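Local coordinates for hypothetical protein (Legionella pneumophila subsp. pneumophila, PDB 2IM9) that is of unknown function but belongs to the N-acetylmuramoyl-L-alanine amidase-like family of the papain-like peptidase clan, so a role in cleaving amide bonds of the cell wall is possible, at residues 186-191 / 200-205. Numbering follows the deposited sequence.
Sequences DTIRLQ and KRLVEL
Ile188 lies against the backbone of the helix at Arg201 and Leu202. Its CG1 is anti to the carbonyl carbon (chi1 -51°), which puts CG1 on the helix side; CD1 reaches on from there. Ile188 CD1 comes to 4.0 Å from Leu202 N and also touches Arg201 CB. Ile188 CG1 touches Leu202 CB at 4.1 Å, and the two side chains pass each other at a slant. Leu205, one turn on from Arg201, also turns its CD2 to this arm, 4.2 Å from Ile188 CD1. Leu205 CD2 also meets the methyl of Thr187, with Thr187 CG2 3.8 Å away. These two side chains cross at about a right angle. The arrangement is a helix resting on the loop that leads into it: residues 186-191 follow helix 176-181, and helix 195-209 then folds back over them. The contact lies at the periphery of the amidase-like chain, about 23 Å between its centre and that of the chain. Tyr82, from another loop, touches both Ile188 and Leu205. Beyond Ile188, Leu190 meets the guanidinium of Arg201, the two side chains crossing at a slant. Leu190 CD2 is 3.4 Å from Arg201 NH1, while Leu190 CD1 sits over one face of the group, toward its rim. Arg201 runs extended from CG to NE, and polar partners hold its end. NE forms a salt bridge with Glu197, and NH1 donates a hydrogen bond to the carbonyl of Arg81.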
ATOM      1  N   ASP A 186       3.129  12.945 -17.571  1.00 19.55           N
ATOM      2  CA  ASP A 186       1.988  12.423 -16.788  1.00 20.77           C
ATOM      3  C   ASP A 186       2.296  12.359 -15.290  1.00 19.54           C
ATOM      4  O   ASP A 186       1.397  12.359 -14.457  1.00 20.20           O
ATOM      5  CB  ASP A 186       1.582  11.027 -17.268  1.00 21.71           C
ATOM      6  CG  ASP A 186       0.721  11.064 -18.519  1.00 24.38           C
ATOM      7  OD1 ASP A 186       0.491  12.164 -19.081  1.00 26.05           O
ATOM      8  OD2 ASP A 186       0.297   9.965 -18.935  1.00 30.44           O
ATOM      9  N   THR A 187       3.570  12.306 -14.952  1.00 19.07           N
ATOM     10  CA  THR A 187       3.976  12.376 -13.550  1.00 17.93           C
ATOM     11  C   THR A 187       3.664  13.729 -12.920  1.00 17.69           C
ATOM     12  O   THR A 187       3.406  13.810 -11.719  1.00 17.52           O
ATOM     13  CB  THR A 187       5.480  12.071 -13.405  1.00 17.96           C
ATOM     14  OG1 THR A 187       5.665  10.668 -13.582  1.00 18.73           O
ATOM     15  CG2 THR A 187       5.997  12.454 -12.025  1.00 18.27           C
ATOM     16  N   ILE A 188       3.710  14.781 -13.733  1.00 16.46           N
ATOM     17  CA  ILE A 188       3.533  16.134 -13.230  1.00 16.54           C
ATOM     18  C   ILE A 188       2.067  16.509 -13.324  1.00 16.76           C
ATOM     19  O   ILE A 188       1.549  16.760 -14.424  1.00 17.18           O
ATOM     20  CB  ILE A 188       4.385  17.162 -14.029  1.00 16.07           C
ATOM     21  CG1 ILE A 188       5.844  16.705 -14.112  1.00 17.02           C
ATOM     22  CG2 ILE A 188       4.231  18.592 -13.420  1.00 17.80           C
ATOM     23  CD1 ILE A 188       6.580  16.673 -12.768  1.00 17.79           C
ATOM     24  N   ARG A 189       1.418  16.564 -12.164  1.00 16.68           N
ATOM     25  CA  ARG A 189      -0.024  16.784 -12.097  1.00 17.53           C
ATOM     26  C   ARG A 189      -0.310  18.153 -11.482  1.00 18.73           C
ATOM     27  O   ARG A 189      -0.206  18.335 -10.272  1.00 17.79           O
ATOM     28  CB  ARG A 189      -0.715  15.647 -11.330  1.00 17.56           C
ATOM     29  CG  ARG A 189      -0.533  14.283 -12.014  1.00 18.40           C
ATOM     30  CD  ARG A 189      -1.449  13.233 -11.450  1.00 18.49           C
ATOM     31  NE  ARG A 189      -1.142  12.919 -10.052  1.00 18.50           N
ATOM     32  CZ  ARG A 189      -1.722  11.938  -9.375  1.00 19.99           C
ATOM     33  NH1 ARG A 189      -2.621  11.170  -9.973  1.00 16.66           N
ATOM     34  NH2 ARG A 189      -1.388  11.711  -8.108  1.00 17.99           N
ATOM     35  N   LEU A 190      -0.631  19.121 -12.341  1.00 19.30           N
ATOM     36  CA  LEU A 190      -0.835  20.497 -11.912  1.00 21.02           C
ATOM     37  C   LEU A 190      -2.311  20.837 -12.026  1.00 23.19           C
ATOM     38  O   LEU A 190      -2.978  20.383 -12.948  1.00 23.06           O
ATOM     39  CB  LEU A 190       0.012  21.443 -12.765  1.00 21.62           C
ATOM     40  CG  LEU A 190       1.520  21.168 -12.809  1.00 21.03           C
ATOM     41  CD1 LEU A 190       2.234  22.151 -13.754  1.00 23.98           C
ATOM     42  CD2 LEU A 190       2.150  21.167 -11.411  1.00 22.43           C
ATOM     43  N   GLN A 191      -2.832  21.622 -11.088  1.00 25.32           N
ATOM     44  CA  GLN A 191      -4.271  21.888 -11.079  1.00 28.02           C
ATOM     45  C   GLN A 191      -4.675  22.800 -12.228  1.00 29.31           C
ATOM     46  O   GLN A 191      -5.725  22.605 -12.845  1.00 29.79           O
ATOM     47  CB  GLN A 191      -4.719  22.436  -9.728  1.00 28.16           C
ATOM     48  CG  GLN A 191      -4.432  21.447  -8.597  1.00 30.44           C
ATOM     49  CD  GLN A 191      -5.441  21.520  -7.474  1.00 33.76           C
ATOM     50  OE1 GLN A 191      -6.602  21.138  -7.644  1.00 34.68           O
ATOM     51  NE2 GLN A 191      -5.000  21.996  -6.310  1.00 35.11           N
ATOM     52  N   LYS A 200       9.183  21.591 -17.873  1.00 23.41           N
ATOM     53  CA  LYS A 200      10.197  22.216 -17.028  1.00 24.07           C
ATOM     54  C   LYS A 200      10.360  21.464 -15.705  1.00 22.14           C
ATOM     55  O   LYS A 200      11.471  21.119 -15.300  1.00 21.58           O
ATOM     56  CB  LYS A 200       9.835  23.688 -16.763  1.00 24.93           C
ATOM     57  CG  LYS A 200      10.637  24.379 -15.628  1.00 26.90           C
ATOM     58  CD  LYS A 200      10.096  25.790 -15.304  1.00 27.44           C
ATOM     59  CE  LYS A 200      11.103  26.619 -14.470  1.00 30.74           C
ATOM     60  NZ  LYS A 200      10.791  26.798 -12.984  1.00 34.35           N
ATOM     61  N   ARG A 201       9.235  21.213 -15.046  1.00 20.66           N
ATOM     62  CA  ARG A 201       9.269  20.571 -13.745  1.00 18.97           C
ATOM     63  C   ARG A 201       9.723  19.130 -13.870  1.00 17.71           C
ATOM     64  O   ARG A 201      10.402  18.638 -12.984  1.00 17.74           O
ATOM     65  CB  ARG A 201       7.914  20.673 -13.054  1.00 19.07           C
ATOM     66  CG  ARG A 201       7.631  22.103 -12.638  1.00 19.91           C
ATOM     67  CD  ARG A 201       6.263  22.230 -12.016  1.00 22.52           C
ATOM     68  NE  ARG A 201       5.874  23.637 -11.943  1.00 24.75           N
ATOM     69  CZ  ARG A 201       5.013  24.133 -11.061  1.00 25.82           C
ATOM     70  NH1 ARG A 201       4.446  23.350 -10.146  1.00 23.24           N
ATOM     71  NH2 ARG A 201       4.717  25.432 -11.094  1.00 27.98           N
ATOM     72  N   LEU A 202       9.344  18.458 -14.961  1.00 16.76           N
ATOM     73  CA  LEU A 202       9.827  17.080 -15.173  1.00 16.10           C
ATOM     74  C   LEU A 202      11.359  16.997 -15.259  1.00 16.64           C
ATOM     75  O   LEU A 202      11.961  16.134 -14.631  1.00 17.03           O
ATOM     76  CB  LEU A 202       9.196  16.452 -16.403  1.00 16.23           C
ATOM     77  CG  LEU A 202       9.511  14.956 -16.563  1.00 15.40           C
ATOM     78  CD1 LEU A 202       8.980  14.114 -15.401  1.00 14.98           C
ATOM     79  CD2 LEU A 202       8.951  14.506 -17.954  1.00 15.63           C
ATOM     80  N   VAL A 203      11.995  17.890 -16.024  1.00 17.15           N
ATOM     81  CA  VAL A 203      13.470  17.918 -16.105  1.00 18.00           C
ATOM     82  C   VAL A 203      14.077  18.143 -14.729  1.00 17.94           C
ATOM     83  O   VAL A 203      15.076  17.518 -14.359  1.00 17.62           O
ATOM     84  CB  VAL A 203      13.984  19.035 -17.096  1.00 19.78           C
ATOM     85  CG1 VAL A 203      15.505  19.170 -17.011  1.00 19.92           C
ATOM     86  CG2 VAL A 203      13.507  18.747 -18.505  1.00 20.89           C
ATOM     87  N   GLU A 204      13.457  19.035 -13.966  1.00 17.84           N
ATOM     88  CA  GLU A 204      13.919  19.346 -12.616  1.00 17.24           C
ATOM     89  C   GLU A 204      13.837  18.121 -11.699  1.00 16.47           C
ATOM     90  O   GLU A 204      14.791  17.790 -10.960  1.00 16.10           O
ATOM     91  CB  GLU A 204      13.061  20.469 -12.072  1.00 17.96           C
ATOM     92  CG  GLU A 204      13.413  20.954 -10.697  1.00 18.53           C
ATOM     93  CD  GLU A 204      12.416  22.014 -10.286  1.00 21.82           C
ATOM     94  OE1 GLU A 204      12.579  23.179 -10.709  1.00 21.95           O
ATOM     95  OE2 GLU A 204      11.439  21.671  -9.581  1.00 21.28           O
ATOM     96  N   LEU A 205      12.693  17.448 -11.762  1.00 15.25           N
ATOM     97  CA  LEU A 205      12.464  16.244 -10.986  1.00 15.72           C
ATOM     98  C   LEU A 205      13.430  15.128 -11.399  1.00 15.69           C
ATOM     99  O   LEU A 205      13.978  14.416 -10.545  1.00 15.92           O
ATOM    100  CB  LEU A 205      11.015  15.770 -11.170  1.00 15.11           C
ATOM    101  CG  LEU A 205      10.627  14.543 -10.329  1.00 14.19           C
ATOM    102  CD1 LEU A 205      10.805  14.790  -8.816  1.00 15.81           C
ATOM    103  CD2 LEU A 205       9.222  14.061 -10.709  1.00 14.97           C
TER